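Local coordinates for protein NALP (Neisseria meningitidis, PDB 1UYN) that forms the outer-membrane translocator domain of an autotransporter, a beta-barrel that provides a hydrophilic pore for translocating the secreted protease domain to the cell surface, at residues I136-S139 and H145-G148; Y14-A19 and S93-N98. All coordinates share one frame; numbering follows the deposited sequence.

Interaction 1: I136-S139 and H145-G148; sequences ISRS and HAEG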
loop_
_atom_site.group_PDB
_atom_site.type_symbol
_atom_site.label_atom_id
_atom_site.label_comp_id
_atom_site.label_asym_id
_atom_site.label_seq_id
_atom_site.Cartn_x
_atom_site.Cartn_y
_atom_site.Cartn_z
ATOM N N ILE A 136 6.737 10.617 -16.899
ATOM C CA ILE A 136 5.596 11.418 -17.247
ATOM C C ILE A 136 5.713 11.720 -18.695
ATOM O O ILE A 136 6.779 11.993 -19.140
ATOM C CB ILE A 136 5.641 12.705 -16.439
ATOM C CG1 ILE A 136 4.961 12.519 -15.069
ATOM C CG2 ILE A 136 4.954 13.799 -17.180
ATOM C CD1 ILE A 136 5.526 11.421 -14.183
ATOM N N SER A 137 4.630 11.615 -19.448
ATOM C CA SER A 137 4.511 12.393 -20.671
ATOM C C SER A 137 3.260 13.248 -20.603
ATOM O O SER A 137 2.229 12.802 -20.126
ATOM C CB SER A 137 4.509 11.535 -21.922
ATOM O OG SER A 137 3.931 10.310 -21.643
ATOM N N ARG A 138 3.389 14.499 -21.037
ATOM C CA ARG A 138 2.271 15.427 -21.070
ATOM C C ARG A 138 2.176 16.163 -22.387
ATOM O O ARG A 138 3.111 16.858 -22.786
ATOM C CB ARG A 138 2.308 16.497 -19.952
ATOM C CG ARG A 138 3.519 16.616 -19.114
ATOM C CD ARG A 138 3.439 17.824 -18.192
ATOM N NE ARG A 138 4.434 18.814 -18.591
ATOM C CZ ARG A 138 4.206 20.095 -18.812
ATOM N NH1 ARG A 138 2.996 20.608 -18.686
ATOM N NH2 ARG A 138 5.212 20.878 -19.158
ATOM N N SER A 139 1.024 16.010 -23.033
ATOM C CA SER A 139 0.650 16.844 -24.150
ATOM C C SER A 139 0.803 18.283 -23.717
ATOM O O SER A 139 0.260 18.711 -22.699
ATOM C CB SER A 139 -0.789 16.569 -24.602
ATOM O OG SER A 139 -1.721 17.082 -23.665
ATOM N N HIS A 145 4.749 16.615 -26.987
ATOM C CA HIS A 145 4.768 16.136 -25.624
ATOM C C HIS A 145 6.086 16.505 -24.943
ATOM O O HIS A 145 7.119 16.659 -25.592
ATOM C CB HIS A 145 4.546 14.602 -25.559
ATOM C CG HIS A 145 3.498 14.077 -26.503
ATOM N ND1 HIS A 145 3.577 12.822 -27.068
ATOM C CD2 HIS A 145 2.352 14.624 -26.978
ATOM C CE1 HIS A 145 2.535 12.625 -27.859
ATOM N NE2 HIS A 145 1.780 13.707 -27.828
ATOM N N ALA A 146 6.014 16.643 -23.618
ATOM C CA ALA A 146 7.186 16.720 -22.750
ATOM C C ALA A 146 7.334 15.389 -22.045
ATOM O O ALA A 146 6.357 14.865 -21.554
ATOM C CB ALA A 146 7.010 17.811 -21.721
ATOM N N GLU A 147 8.542 14.837 -22.012
ATOM C CA GLU A 147 8.813 13.639 -21.237
ATOM C C GLU A 147 9.638 14.040 -20.011
ATOM O O GLU A 147 10.491 14.904 -20.087
ATOM C CB GLU A 147 9.506 12.526 -22.044
ATOM C CG GLU A 147 9.447 12.602 -23.580
ATOM C CD GLU A 147 8.076 12.241 -24.204
ATOM O OE1 GLU A 147 7.512 11.156 -23.870
ATOM O OE2 GLU A 147 7.590 13.054 -25.076
ATOM N N GLY A 148 9.345 13.421 -18.872
ATOM C CA GLY A 148 9.996 13.749 -17.619
ATOM C C GLY A 148 10.156 12.574 -16.700
ATOM O O GLY A 148 9.296 11.718 -16.592
#
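Arg138 pairs with Ala146 across a beta hairpin, where the ends of strands 121-139 and 145-163 run antiparallel. From CB, the Arg138 chain leaves on the same face as the Ala146 methyl group. CG lies 4.1 Å from Ala146 O. CD lies farther from the methyl, and the bend at chi3 (-112°) brings NE back to 4.2 Å from Ala146 CB. The methyl lies oblique to the guanidinium plane. NE also forms a salt bridge with Glu191 of strand 172-192. A further hydrogen bond at NH2 helps hold the guanidinium, and the side chain touches Trp198. The backbones of this pair exchange two bonds: Arg138 N to Ala146 O and Ala146 N to Arg138 O, each 3.0 Å. Ile136 and Gly148 form a second hydrogen-bonded pair, with Ile136 N 2.8 Å from Gly148 O. On the other face, Ser137 CB lies 3.6 Å from Glu147 OE1. Further toward the turn, the His145 ring brings CD2 to 4.0 Å from Ser139 CA, and Ser139 OG bonds to Ser99 O. Cohesion across this strand end is therefore mainly backbone hydrogen bonding. The guanidinium pairs with an acid on a third strand, tying the hairpin to its neighbour.

Interaction 2: Y14-A19 and S93-N98; sequences YADSTA and STWSEN
Asp16 of helix 12-34 rests on the indole of Trp95, which reaches inward from strand 82-97. The Trp95 side chain has CG anti to its backbone nitrogen (chi1 165°), and this swings the ring toward the helix. Asp16 CB lies over one ring face, 3.0 Å above the plane and displaced toward the rim. Its nearest ring atom is Trp95 NE1, at 3.4 Å. Ser17 N covers the same face further along, and Ser17 CB lies 4.3 Å from Trp95 CD1. The helix thus meets the indole with backbone as well as side-chain atoms. Ser17 OG itself turns back to the helix and bonds to Val13 O. The Asp16 carboxylate is tilted 67° from the indole plane. With CG beside its own backbone nitrogen, it points out to Glu97. The Glu97 chain is extended beyond CG and brings OE2 to the indole edge. Trp95 NE1 donates to Glu97 OE2 at 2.8 Å, almost within the indole plane but from above the carboxylate plane. The bond holds one carboxylate oxygen at the indole edge. Asp16 OD2 approaches the same Glu97 OE2 to 2.5 Å, with the two carboxylates turned nearly at right angles. One of the acids probably carries a proton here. Gln58 adds to this contact: its NE2 bonds to Asp16 O, and it also touches Trp95. This is a contact between pore helix and barrel wall, as expected of an autotransporter translocator domain, in which an N-terminal helix lies within a 12-stranded barrel.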
loop_
_atom_site.group_PDB
_atom_site.type_symbol
_atom_site.label_atom_id
_atom_site.label_comp_id
_atom_site.label_asym_id
_atom_site.label_seq_id
_atom_site.Cartn_x
_atom_site.Cartn_y
_atom_site.Cartn_z
ATOM N N TYR A 14 3.012 15.621 -11.900
ATOM C CA TYR A 14 4.015 15.078 -11.018
ATOM C C TYR A 14 3.526 14.901 -9.574
ATOM O O TYR A 14 3.787 13.878 -8.980
ATOM C CB TYR A 14 5.271 15.895 -11.076
ATOM C CG TYR A 14 5.854 15.873 -12.433
ATOM C CD1 TYR A 14 6.704 14.883 -12.797
ATOM C CD2 TYR A 14 5.539 16.855 -13.369
ATOM C CE1 TYR A 14 7.227 14.841 -14.082
ATOM C CE2 TYR A 14 6.071 16.831 -14.647
ATOM C CZ TYR A 14 6.902 15.817 -14.988
ATOM O OH TYR A 14 7.444 15.742 -16.222
ATOM N N ALA A 15 2.836 15.891 -9.006
ATOM C CA ALA A 15 2.293 15.761 -7.639
ATOM C C ALA A 15 1.357 14.570 -7.520
ATOM O O ALA A 15 1.429 13.823 -6.575
ATOM C CB ALA A 15 1.535 17.022 -7.221
ATOM N N ASP A 16 0.483 14.427 -8.503
ATOM C CA ASP A 16 -0.564 13.436 -8.521
ATOM C C ASP A 16 -0.064 12.022 -8.669
ATOM O O ASP A 16 -0.605 11.106 -8.048
ATOM C CB ASP A 16 -1.497 13.740 -9.701
ATOM C CG ASP A 16 -2.346 14.975 -9.470
ATOM O OD1 ASP A 16 -2.360 15.467 -8.332
ATOM O OD2 ASP A 16 -3.026 15.544 -10.358
ATOM N N SER A 17 0.914 11.820 -9.539
ATOM C CA SER A 17 1.514 10.489 -9.719
ATOM C C SER A 17 2.259 10.082 -8.467
ATOM O O SER A 17 2.057 8.983 -7.943
ATOM C CB SER A 17 2.433 10.438 -10.912
ATOM O OG SER A 17 3.305 11.553 -10.942
ATOM N N THR A 18 3.069 10.981 -7.919
ATOM C CA THR A 18 3.699 10.690 -6.626
ATOM C C THR A 18 2.678 10.332 -5.561
ATOM O O THR A 18 2.827 9.337 -4.871
ATOM C CB THR A 18 4.515 11.854 -6.130
ATOM O OG1 THR A 18 5.479 12.220 -7.119
ATOM C CG2 THR A 18 5.329 11.421 -4.932
ATOM N N ALA A 19 1.648 11.148 -5.428
ATOM C CA ALA A 19 0.531 10.855 -4.510
ATOM C C ALA A 19 -0.082 9.459 -4.751
ATOM O O ALA A 19 -0.378 8.733 -3.791
ATOM C CB ALA A 19 -0.553 11.907 -4.670
ATOM N N SER A 93 2.781 0.881 -11.751
ATOM C CA SER A 93 1.503 1.537 -11.602
ATOM C C SER A 93 1.396 2.633 -12.654
ATOM O O SER A 93 2.404 3.013 -13.234
ATOM C CB SER A 93 1.376 2.090 -10.187
ATOM O OG SER A 93 1.886 3.403 -10.151
ATOM N N THR A 94 0.186 3.097 -12.952
ATOM C CA THR A 94 0.038 4.262 -13.830
ATOM C C THR A 94 -0.900 5.303 -13.253
ATOM O O THR A 94 -1.602 5.047 -12.300
ATOM C CB THR A 94 -0.423 3.869 -15.209
ATOM O OG1 THR A 94 -1.683 3.207 -15.115
ATOM C CG2 THR A 94 0.525 2.866 -15.798
ATOM N N TRP A 95 -0.859 6.490 -13.827
ATOM C CA TRP A 95 -1.723 7.573 -13.429
ATOM C C TRP A 95 -2.057 8.454 -14.689
ATOM O O TRP A 95 -1.190 8.887 -15.428
ATOM C CB TRP A 95 -1.060 8.378 -12.316
ATOM C CG TRP A 95 -1.738 9.703 -12.137
ATOM C CD1 TRP A 95 -1.400 10.868 -12.745
ATOM C CD2 TRP A 95 -2.929 9.970 -11.382
ATOM N NE1 TRP A 95 -2.281 11.852 -12.384
ATOM C CE2 TRP A 95 -3.226 11.333 -11.542
ATOM C CE3 TRP A 95 -3.768 9.190 -10.572
ATOM C CZ2 TRP A 95 -4.331 11.944 -10.944
ATOM C CZ3 TRP A 95 -4.874 9.802 -9.963
ATOM C CH2 TRP A 95 -5.146 11.163 -10.164
ATOM N N SER A 96 -3.341 8.713 -14.888
ATOM C CA SER A 96 -3.839 9.455 -16.045
ATOM C C SER A 96 -4.558 10.704 -15.613
ATOM O O SER A 96 -5.122 10.736 -14.550
ATOM C CB SER A 96 -4.834 8.605 -16.832
ATOM O OG SER A 96 -4.173 8.032 -17.911
ATOM N N GLU A 97 -4.587 11.690 -16.493
ATOM C CA GLU A 97 -5.188 12.999 -16.248
ATOM C C GLU A 97 -5.560 13.572 -17.605
ATOM O O GLU A 97 -5.161 13.018 -18.637
ATOM C CB GLU A 97 -4.145 13.930 -15.685
ATOM C CG GLU A 97 -4.045 13.951 -14.195
ATOM C CD GLU A 97 -2.908 14.847 -13.723
ATOM O OE1 GLU A 97 -2.529 15.773 -14.456
ATOM O OE2 GLU A 97 -2.391 14.625 -12.609
ATOM N N ASN A 98 -6.271 14.696 -17.629
ATOM C CA ASN A 98 -6.354 15.442 -18.860
ATOM C C ASN A 98 -4.895 15.797 -19.186
ATOM O O ASN A 98 -4.122 16.236 -18.300
ATOM C CB ASN A 98 -7.238 16.704 -18.735
ATOM C CG ASN A 98 -7.245 17.562 -20.039
ATOM O OD1 ASN A 98 -7.697 17.095 -21.114
ATOM N ND2 ASN A 98 -6.731 18.814 -19.949
#

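How the interactions relate
Both interactions involve the same antiparallel barrel, and their centres lie about 12 Å apart. Interaction 1 joins two neighbouring strands at the end of a hairpin and is only partly buried. Interaction 2 is buried and joins the pore helix to the wall, using residues far apart in sequence. The first depends on regular main-chain bonds. The second depends on an indole and two acidic side chains. They meet through Tyr14 and Ser17: Ile136 CG2 lies 3.3 Å from Tyr14 OH, and Ile136 CD1 packs near Ser17 OG. Tyr14 OH also packs on Gly148 CA and bonds to Glu191, the acid that pairs with Arg138. The helix segment therefore touches both hairpin strands and strand 82-97.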